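Local coordinates for CRISPR protein (Archaeoglobus fulgidus, PDB 4MJK) that probably serves as a Cas5-family subunit of a type I-A CRISPR Cascade complex, taking part in RNA-guided defence, at residues A[10-20]-A[111-119]; A[165-176]-A[244-255]. All coordinates share one frame; numbering follows the deposited sequence.

Overall arrangement
From the N terminus, strand 2-10 runs through the middle of a six-stranded antiparallel sheet. The chain then leaves that sheet, and strand 13-15 pairs with strand 115-120 in interaction 1. This closes a loop of 90 residues that holds helices 33-46, 58-65 and 81-87. Interaction 2 opens only after interaction 1 has closed, so the two are in series; they neither nest nor cross. Residues 165-176 meet 244-255, first in the six-stranded sheet and then, past a corner, in the small sheet of strands 174-176, 241-246 and 186-193. The centres of the two contacts lie about 30 Å apart, on opposite sides of the chain's centre.

Interaction 1 of 2, residues A[10-20]-A[111-119]; sequences FVWGFQARIAG and PARGKTILS
Leu118 lays its CD1 methyl over one face of the Phe10 ring, 3.8 Å from the ring centroid. This CH-pi contact starts the tightly packed end. Beside it Phe14 and Thr116 point the same way, and Thr116 CB makes an oblique, off-centre CH-pi contact with the Phe14 ring. Phe14 reaches this place because its CG lies between the backbone N and the carbonyl carbon (chi1 68°). Gly13 faces Ile117, with CA atoms 4.3 Å apart; a side chain there would collide with the Thr116 carbonyl. Four backbone hydrogen bonds join the segments, among them Thr116 N to Phe14 O at 2.8 Å. Lys115 CE touches Trp12 CH2 at 3.6 Å, while its NZ is hydrogen-bonded to Val11 O of the second subunit.

Toward the turn 112-115, Gln15 does the gripping. Its NE2 donates to Arg113 O at 3.0 Å and to Pro111 O at 2.9 Å. Both acceptors lie near the amide plane, so the amide is held against rotation. On the looser side beyond it, exposed Arg17 crosses Arg113 at about a right angle. Arg17 CD lies over one face of the Arg113 guanidinium, and Arg113 NH1 is hydrogen-bonded to Ser110 O. A water links Arg17 NH1 to Pro111 O. This is a short antiparallel beta ladder at the subunit interface, its second strand entered through a type II turn with Gly114 at the positive-phi position.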
loop_
_atom_site.group_PDB
_atom_site.type_symbol
_atom_site.label_atom_id
_atom_site.label_comp_id
_atom_site.label_asym_id
_atom_site.label_seq_id
_atom_site.Cartn_x
_atom_site.Cartn_y
_atom_site.Cartn_z
ATOM N N PHE A 10 -6.502 5.191 6.477
ATOM C CA PHE A 10 -5.704 5.182 5.246
ATOM C C PHE A 10 -6.136 3.989 4.412
ATOM O O PHE A 10 -6.452 2.939 4.963
ATOM C CB PHE A 10 -4.186 5.067 5.556
ATOM C CG PHE A 10 -3.574 6.339 6.106
ATOM C CD1 PHE A 10 -3.899 6.787 7.378
ATOM C CD2 PHE A 10 -2.688 7.093 5.339
ATOM C CE1 PHE A 10 -3.347 7.954 7.877
ATOM C CE2 PHE A 10 -2.141 8.268 5.827
ATOM C CZ PHE A 10 -2.469 8.700 7.107
ATOM N N VAL A 11 -6.156 4.149 3.097
ATOM C CA VAL A 11 -6.370 3.018 2.199
ATOM C C VAL A 11 -5.222 2.011 2.314
ATOM O O VAL A 11 -5.473 0.810 2.456
ATOM C CB VAL A 11 -6.539 3.488 0.725
ATOM C CG1 VAL A 11 -6.643 2.293 -0.252
ATOM C CG2 VAL A 11 -7.768 4.403 0.600
ATOM N N TRP A 12 -3.969 2.484 2.256
ATOM C CA TRP A 12 -2.807 1.563 2.223
ATOM C C TRP A 12 -1.550 2.068 2.932
ATOM O O TRP A 12 -0.684 1.271 3.291
ATOM C CB TRP A 12 -2.410 1.255 0.766
ATOM C CG TRP A 12 -1.956 2.484 0.024
ATOM C CD1 TRP A 12 -2.737 3.348 -0.701
ATOM C CD2 TRP A 12 -0.625 3.016 -0.024
ATOM N NE1 TRP A 12 -1.964 4.364 -1.212
ATOM C CE2 TRP A 12 -0.667 4.184 -0.808
ATOM C CE3 TRP A 12 0.603 2.605 0.506
ATOM C CZ2 TRP A 12 0.475 4.961 -1.063
ATOM C CZ3 TRP A 12 1.733 3.376 0.249
ATOM C CH2 TRP A 12 1.658 4.538 -0.527
ATOM N N GLY A 13 -1.429 3.383 3.109
ATOM C CA GLY A 13 -0.165 3.967 3.538
ATOM C C GLY A 13 0.018 5.330 2.904
ATOM O O GLY A 13 -0.964 5.965 2.544
ATOM N N PHE A 14 1.265 5.770 2.736
ATOM C CA PHE A 14 1.511 7.106 2.218
ATOM C C PHE A 14 2.884 7.215 1.583
ATOM O O PHE A 14 3.762 6.367 1.798
ATOM C CB PHE A 14 1.420 8.128 3.352
ATOM C CG PHE A 14 2.524 7.994 4.357
ATOM C CD1 PHE A 14 3.684 8.748 4.236
ATOM C CD2 PHE A 14 2.428 7.077 5.389
ATOM C CE1 PHE A 14 4.715 8.612 5.149
ATOM C CE2 PHE A 14 3.459 6.937 6.309
ATOM C CZ PHE A 14 4.602 7.706 6.184
ATOM N N GLN A 15 3.061 8.268 0.792
ATOM C CA GLN A 15 4.384 8.648 0.354
ATOM C C GLN A 15 4.603 10.137 0.587
ATOM O O GLN A 15 3.771 10.970 0.180
ATOM C CB GLN A 15 4.592 8.298 -1.122
ATOM C CG GLN A 15 5.957 8.754 -1.623
ATOM C CD GLN A 15 6.311 8.175 -2.977
ATOM O OE1 GLN A 15 5.434 7.849 -3.776
ATOM N NE2 GLN A 15 7.602 8.034 -3.234
ATOM N N ALA A 16 5.707 10.472 1.256
ATOM C CA ALA A 16 6.087 11.870 1.437
ATOM C C ALA A 16 7.502 12.069 0.895
ATOM O O ALA A 16 8.499 11.710 1.543
ATOM C CB ALA A 16 6.016 12.264 2.903
ATOM N N ARG A 17 7.594 12.638 -0.301
ATOM C CA ARG A 17 8.884 12.706 -0.976
ATOM C C ARG A 17 9.869 13.724 -0.378
ATOM O O ARG A 17 11.034 13.771 -0.774
ATOM C CB ARG A 17 8.685 12.844 -2.496
ATOM C CG ARG A 17 8.095 11.564 -3.099
ATOM C CD ARG A 17 7.781 11.701 -4.569
ATOM N NE ARG A 17 6.487 12.334 -4.758
ATOM C CZ ARG A 17 5.511 11.824 -5.498
ATOM N NH1 ARG A 17 5.703 10.679 -6.144
ATOM N NH2 ARG A 17 4.348 12.468 -5.607
ATOM N N ILE A 18 9.422 14.498 0.614
ATOM C CA ILE A 18 10.368 15.329 1.371
ATOM C C ILE A 18 11.401 14.486 2.133
ATOM O O ILE A 18 12.350 15.021 2.696
ATOM C CB ILE A 18 9.690 16.353 2.330
ATOM C CG1 ILE A 18 8.730 15.661 3.321
ATOM C CG2 ILE A 18 8.971 17.437 1.522
ATOM C CD1 ILE A 18 8.115 16.634 4.367
ATOM N N ALA A 19 11.223 13.168 2.140
ATOM C CA ALA A 19 12.259 12.277 2.642
ATOM C C ALA A 19 13.568 12.535 1.885
ATOM O O ALA A 19 14.649 12.253 2.388
ATOM C CB ALA A 19 11.826 10.817 2.479
ATOM N N GLY A 20 13.465 13.074 0.672
ATOM C CA GLY A 20 14.641 13.339 -0.142
ATOM C C GLY A 20 15.464 14.538 0.302
ATOM O O GLY A 20 16.611 14.712 -0.135
ATOM N N PRO A 111 12.611 6.966 -6.620
ATOM C CA PRO A 111 11.212 7.306 -6.926
ATOM C C PRO A 111 10.278 6.967 -5.762
ATOM O O PRO A 111 9.207 7.552 -5.635
ATOM C CB PRO A 111 10.867 6.390 -8.110
ATOM C CG PRO A 111 12.166 5.953 -8.683
ATOM C CD PRO A 111 13.186 6.006 -7.579
ATOM N N ALA A 112 10.676 6.005 -4.943
ATOM C CA ALA A 112 9.833 5.514 -3.855
ATOM C C ALA A 112 10.311 6.061 -2.507
ATOM O O ALA A 112 10.107 5.435 -1.460
ATOM C CB ALA A 112 9.833 3.979 -3.836
ATOM N N ARG A 113 10.971 7.215 -2.532
ATOM C CA ARG A 113 11.510 7.780 -1.304
ATOM C C ARG A 113 10.340 8.224 -0.434
ATOM O O ARG A 113 9.374 8.810 -0.939
ATOM C CB ARG A 113 12.471 8.943 -1.606
ATOM C CG ARG A 113 11.816 10.153 -2.263
ATOM C CD ARG A 113 12.865 11.093 -2.870
ATOM N NE ARG A 113 12.246 12.182 -3.619
ATOM C CZ ARG A 113 11.802 12.072 -4.867
ATOM N NH1 ARG A 113 11.909 10.918 -5.512
ATOM N NH2 ARG A 113 11.249 13.113 -5.474
ATOM N N GLY A 114 10.403 7.915 0.863
ATOM C CA GLY A 114 9.356 8.309 1.796
ATOM C C GLY A 114 8.049 7.539 1.633
ATOM O O GLY A 114 7.008 7.970 2.122
ATOM N N LYS A 115 8.098 6.404 0.943
ATOM C CA LYS A 115 6.897 5.596 0.747
ATOM C C LYS A 115 6.817 4.485 1.778
ATOM O O LYS A 115 7.769 3.724 1.961
ATOM C CB LYS A 115 6.835 5.023 -0.661
ATOM C CG LYS A 115 5.550 4.247 -0.962
ATOM C CD LYS A 115 5.525 3.804 -2.418
ATOM C CE LYS A 115 4.167 3.227 -2.808
ATOM N NZ LYS A 115 4.102 2.919 -4.289
ATOM N N THR A 116 5.661 4.395 2.432
ATOM C CA THR A 116 5.492 3.550 3.607
ATOM C C THR A 116 4.126 2.904 3.626
ATOM O O THR A 116 3.111 3.578 3.423
ATOM C CB THR A 116 5.679 4.398 4.887
ATOM O OG1 THR A 116 7.027 4.866 4.925
ATOM C CG2 THR A 116 5.399 3.589 6.150
ATOM N N ILE A 117 4.092 1.592 3.852
ATOM C CA ILE A 117 2.821 0.886 3.962
ATOM C C ILE A 117 2.361 0.927 5.426
ATOM O O ILE A 117 3.174 0.840 6.336
ATOM C CB ILE A 117 2.972 -0.586 3.454
ATOM C CG1 ILE A 117 3.152 -0.592 1.929
ATOM C CG2 ILE A 117 1.778 -1.453 3.869
ATOM C CD1 ILE A 117 3.514 -1.950 1.375
ATOM N N LEU A 118 1.073 1.111 5.664
ATOM C CA LEU A 118 0.568 1.000 7.034
ATOM C C LEU A 118 -0.161 -0.319 7.142
ATOM O O LEU A 118 -1.180 -0.528 6.486
ATOM C CB LEU A 118 -0.339 2.181 7.396
ATOM C CG LEU A 118 0.377 3.538 7.475
ATOM C CD1 LEU A 118 -0.621 4.698 7.552
ATOM C CD2 LEU A 118 1.365 3.593 8.676
ATOM N N SER A 119 0.408 -1.235 7.916
ATOM C CA SER A 119 -0.151 -2.580 8.051
ATOM C C SER A 119 -1.109 -2.634 9.239
ATOM O O SER A 119 -0.712 -2.430 10.382
ATOM C CB SER A 119 0.956 -3.612 8.289
ATOM O OG SER A 119 2.006 -3.490 7.349
HETATM O O HOH W 1 8.343 9.313 -7.377
#

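Interaction 2 of 2, residues A[165-176]-A[244-255]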
loop_
_atom_site.group_PDB
_atom_site.type_symbol
_atom_site.label_atom_id
_atom_site.label_comp_id
_atom_site.label_asym_id
_atom_site.label_seq_id
_atom_site.Cartn_x
_atom_site.Cartn_y
_atom_site.Cartn_z
ATOM N N VAL A 165 -11.745 20.156 21.100
ATOM C CA VAL A 165 -11.678 20.007 22.554
ATOM C C VAL A 165 -11.023 21.207 23.223
ATOM O O VAL A 165 -10.170 21.868 22.638
ATOM C CB VAL A 165 -10.888 18.747 22.968
ATOM C CG1 VAL A 165 -11.636 17.482 22.571
ATOM C CG2 VAL A 165 -9.483 18.775 22.361
ATOM N N LYS A 166 -11.442 21.494 24.453
ATOM C CA LYS A 166 -10.742 22.471 25.268
ATOM C C LYS A 166 -9.521 21.763 25.852
ATOM O O LYS A 166 -9.607 20.601 26.235
ATOM C CB LYS A 166 -11.664 23.002 26.372
ATOM C CG LYS A 166 -13.050 23.382 25.864
ATOM C CD LYS A 166 -13.951 23.949 26.962
ATOM C CE LYS A 166 -13.834 25.462 27.045
ATOM N NZ LYS A 166 -14.105 26.115 25.724
ATOM N N VAL A 167 -8.378 22.434 25.877
ATOM C CA VAL A 167 -7.169 21.831 26.443
ATOM C C VAL A 167 -6.658 22.594 27.671
ATOM O O VAL A 167 -6.897 23.795 27.811
ATOM C CB VAL A 167 -6.024 21.712 25.396
ATOM C CG1 VAL A 167 -6.471 20.879 24.216
ATOM C CG2 VAL A 167 -5.561 23.085 24.922
ATOM N N THR A 168 -5.968 21.880 28.554
ATOM C CA THR A 168 -5.296 22.476 29.704
ATOM C C THR A 168 -3.789 22.414 29.491
ATOM O O THR A 168 -3.268 21.395 29.034
ATOM C CB THR A 168 -5.619 21.692 30.989
ATOM O OG1 THR A 168 -7.031 21.711 31.216
ATOM C CG2 THR A 168 -4.906 22.301 32.186
ATOM N N GLN A 169 -3.082 23.492 29.820
ATOM C CA GLN A 169 -1.630 23.515 29.673
ATOM C C GLN A 169 -0.963 23.090 30.975
ATOM O O GLN A 169 -1.247 23.660 32.032
ATOM C CB GLN A 169 -1.155 24.914 29.276
ATOM C CG GLN A 169 0.254 24.956 28.694
ATOM C CD GLN A 169 0.673 26.355 28.261
ATOM O OE1 GLN A 169 1.413 26.525 27.287
ATOM N NE2 GLN A 169 0.206 27.365 28.986
ATOM N N LYS A 170 -0.079 22.096 30.900
ATOM C CA LYS A 170 0.645 21.601 32.072
ATOM C C LYS A 170 2.148 21.540 31.796
ATOM O O LYS A 170 2.578 21.552 30.644
ATOM C CB LYS A 170 0.152 20.202 32.453
ATOM C CG LYS A 170 -1.366 20.070 32.632
ATOM C CD LYS A 170 -1.782 20.162 34.101
ATOM C CE LYS A 170 -3.302 20.047 34.277
ATOM N NZ LYS A 170 -3.825 18.701 33.881
ATOM N N ASP A 171 2.954 21.491 32.854
ATOM C CA ASP A 171 4.358 21.120 32.697
ATOM C C ASP A 171 4.773 20.133 33.791
ATOM O O ASP A 171 3.931 19.682 34.570
ATOM C CB ASP A 171 5.281 22.343 32.606
ATOM C CG ASP A 171 5.243 23.205 33.852
ATOM O OD1 ASP A 171 4.901 22.679 34.931
ATOM O OD2 ASP A 171 5.566 24.408 33.744
ATOM N N GLY A 172 6.046 19.761 33.833
ATOM C CA GLY A 172 6.476 18.737 34.769
ATOM C C GLY A 172 6.338 17.337 34.189
ATOM O O GLY A 172 6.457 17.143 32.974
ATOM N N LEU A 173 6.086 16.360 35.052
ATOM C CA LEU A 173 6.036 14.973 34.630
ATOM C C LEU A 173 4.635 14.575 34.149
ATOM O O LEU A 173 3.643 14.778 34.840
ATOM C CB LEU A 173 6.499 14.057 35.759
ATOM C CG LEU A 173 6.658 12.583 35.382
ATOM C CD1 LEU A 173 7.874 12.377 34.463
ATOM C CD2 LEU A 173 6.785 11.756 36.630
ATOM N N ILE A 174 4.559 14.020 32.945
ATOM C CA ILE A 174 3.286 13.632 32.353
ATOM C C ILE A 174 3.453 12.284 31.683
ATOM O O ILE A 174 4.572 11.855 31.421
ATOM C CB ILE A 174 2.777 14.673 31.299
ATOM C CG1 ILE A 174 3.823 14.934 30.218
ATOM C CG2 ILE A 174 2.402 15.989 31.955
ATOM C CD1 ILE A 174 3.670 14.071 28.982
ATOM N N SER A 175 2.351 11.600 31.415
ATOM C CA SER A 175 2.422 10.412 30.569
ATOM C C SER A 175 1.767 10.734 29.220
ATOM O O SER A 175 0.813 11.507 29.159
ATOM C CB SER A 175 1.739 9.222 31.231
ATOM O OG SER A 175 0.377 9.522 31.458
ATOM N N THR A 176 2.297 10.170 28.142
ATOM C CA THR A 176 1.760 10.437 26.803
ATOM C C THR A 176 1.878 9.196 25.949
ATOM O O THR A 176 2.800 8.403 26.122
ATOM C CB THR A 176 2.445 11.652 26.089
ATOM O OG1 THR A 176 1.778 11.931 24.845
ATOM C CG2 THR A 176 3.922 11.384 25.804
ATOM N N VAL A 244 7.201 11.467 30.487
ATOM C CA VAL A 244 8.038 12.520 29.931
ATOM C C VAL A 244 8.035 13.722 30.856
ATOM O O VAL A 244 6.978 14.122 31.362
ATOM C CB VAL A 244 7.542 12.947 28.536
ATOM C CG1 VAL A 244 8.446 14.008 27.964
ATOM C CG2 VAL A 244 7.500 11.737 27.595
ATOM N N GLU A 245 9.218 14.281 31.086
ATOM C CA GLU A 245 9.344 15.505 31.864
ATOM C C GLU A 245 9.396 16.685 30.901
ATOM O O GLU A 245 10.195 16.699 29.961
ATOM C CB GLU A 245 10.621 15.466 32.705
ATOM C CG GLU A 245 10.511 16.132 34.053
ATOM C CD GLU A 245 11.568 15.594 35.029
ATOM O OE1 GLU A 245 12.774 15.655 34.682
ATOM O OE2 GLU A 245 11.195 15.083 36.113
ATOM N N VAL A 246 8.552 17.682 31.138
ATOM C CA VAL A 246 8.416 18.781 30.185
ATOM C C VAL A 246 8.608 20.143 30.854
ATOM O O VAL A 246 7.925 20.468 31.824
ATOM C CB VAL A 246 7.032 18.724 29.485
ATOM C CG1 VAL A 246 6.901 19.823 28.450
ATOM C CG2 VAL A 246 6.839 17.349 28.828
ATOM N N GLY A 247 9.544 20.929 30.333
ATOM C CA GLY A 247 9.784 22.271 30.843
ATOM C C GLY A 247 10.460 23.122 29.781
ATOM O O GLY A 247 10.496 22.744 28.621
ATOM N N GLY A 248 11.007 24.267 30.175
ATOM C CA GLY A 248 11.672 25.145 29.228
ATOM C C GLY A 248 10.681 25.756 28.265
ATOM O O GLY A 248 9.658 26.269 28.691
ATOM N N ASP A 249 10.978 25.699 26.969
ATOM C CA ASP A 249 10.063 26.225 25.941
ATOM C C ASP A 249 8.845 25.323 25.641
ATOM O O ASP A 249 8.042 25.633 24.755
ATOM C CB ASP A 249 10.818 26.478 24.627
ATOM C CG ASP A 249 12.049 27.355 24.816
ATOM O OD1 ASP A 249 11.962 28.351 25.570
ATOM O OD2 ASP A 249 13.106 27.045 24.216
ATOM N N PHE A 250 8.715 24.211 26.364
ATOM C CA PHE A 250 7.710 23.211 26.022
ATOM C C PHE A 250 6.684 23.044 27.116
ATOM O O PHE A 250 6.982 23.275 28.288
ATOM C CB PHE A 250 8.370 21.861 25.742
ATOM C CG PHE A 250 9.271 21.874 24.552
ATOM C CD1 PHE A 250 10.612 22.220 24.686
ATOM C CD2 PHE A 250 8.777 21.568 23.290
ATOM C CE1 PHE A 250 11.448 22.246 23.587
ATOM C CE2 PHE A 250 9.601 21.593 22.183
ATOM C CZ PHE A 250 10.942 21.931 22.327
ATOM N N LYS A 251 5.486 22.624 26.715
ATOM C CA LYS A 251 4.379 22.380 27.622
ATOM C C LYS A 251 3.637 21.148 27.143
ATOM O O LYS A 251 3.685 20.812 25.964
ATOM C CB LYS A 251 3.389 23.542 27.596
ATOM C CG LYS A 251 3.962 24.909 27.976
ATOM C CD LYS A 251 4.225 24.988 29.471
ATOM C CE LYS A 251 4.697 26.375 29.876
ATOM N NZ LYS A 251 5.155 26.367 31.285
ATOM N N ALA A 252 2.924 20.512 28.057
ATOM C CA ALA A 252 2.013 19.432 27.738
ATOM C C ALA A 252 0.594 19.984 27.646
ATOM O O ALA A 252 0.184 20.801 28.479
ATOM C CB ALA A 252 2.088 18.370 28.816
ATOM N N TYR A 253 -0.156 19.550 26.637
ATOM C CA TYR A 253 -1.540 19.986 26.484
ATOM C C TYR A 253 -2.448 18.790 26.652
ATOM O O TYR A 253 -2.240 17.752 26.023
ATOM C CB TYR A 253 -1.770 20.652 25.124
ATOM C CG TYR A 253 -0.978 21.915 24.960
ATOM C CD1 TYR A 253 -1.504 23.146 25.339
ATOM C CD2 TYR A 253 0.320 21.883 24.458
ATOM C CE1 TYR A 253 -0.764 24.313 25.206
ATOM C CE2 TYR A 253 1.063 23.045 24.311
ATOM C CZ TYR A 253 0.516 24.254 24.699
ATOM O OH TYR A 253 1.256 25.406 24.568
ATOM N N GLU A 254 -3.441 18.927 27.523
ATOM C CA GLU A 254 -4.257 17.790 27.912
ATOM C C GLU A 254 -5.740 18.037 27.697
ATOM O O GLU A 254 -6.251 19.129 27.972
ATOM C CB GLU A 254 -3.985 17.393 29.378
ATOM C CG GLU A 254 -4.891 16.262 29.882
ATOM C CD GLU A 254 -4.439 15.678 31.221
ATOM O OE1 GLU A 254 -3.632 16.335 31.916
ATOM O OE2 GLU A 254 -4.892 14.561 31.574
ATOM N N ALA A 255 -6.417 17.016 27.181
ATOM C CA ALA A 255 -7.868 17.011 27.064
ATOM C C ALA A 255 -8.334 15.636 27.507
ATOM O O ALA A 255 -8.161 14.650 26.786
ATOM C CB ALA A 255 -8.298 17.280 25.624
#
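Gln169 lies alongside Tyr253, its CG 3.7 Å from Tyr253 CE1, the amide and ring planes 32° apart. Gln169 CG stands anti to the backbone N (chi1 -162°), and the extended chain beyond it carries OE1 to within 2.9 Å of Tyr253 OH. That hydroxyl is hydrogen-bonded to Arg263 O. Lys251 flanks the same amide, with its CG 3.1 Å from Gln169 OE1. Val167 CG2 meets Tyr253 CD1 obliquely. With an alanine here the ring would be gone, and Val167 and the Gln169 chain would probably face a gap, with Arg263 O left without its hydroxyl partner.

The other side of this ladder carries Lys170, Ala252 and Glu254. Lys170 NZ forms a salt bridge with Glu254 OE1, weak as a hydrogen bond at 3.1 Å. A second salt bridge, also weak as a hydrogen bond, joins Asp171 OD2 to Lys251 NZ. Lys170 and Asp171 are exposed. The backbone holds the register: Lys170 N donates to Ala252 O at 2.8 Å, almost straight at 172°.

At Leu173 the chain turns a corner, and Gly172 takes backbone angles that call for glycine. Ile174 packs on the face shared with Ala252, Val244 and Val246. Its CG2 touches Ala252 CB at 4.0 Å, its CG1 meets Val246 CG2, and its CD1 meets Val244 CB. Strand 258-263 adds Val259 and Ile261 to this apolar patch. One side chain thus contacts both ladders across the bend.

Between the two ladders, residues 247-250 form a type II' beta turn. The arrangement is two antiparallel ladders, joined on one side by the corner at Leu173 and on the other by this turn, passing from two inner strands of the six-stranded sheet into the small three-stranded sheet of this Cas5-family protein.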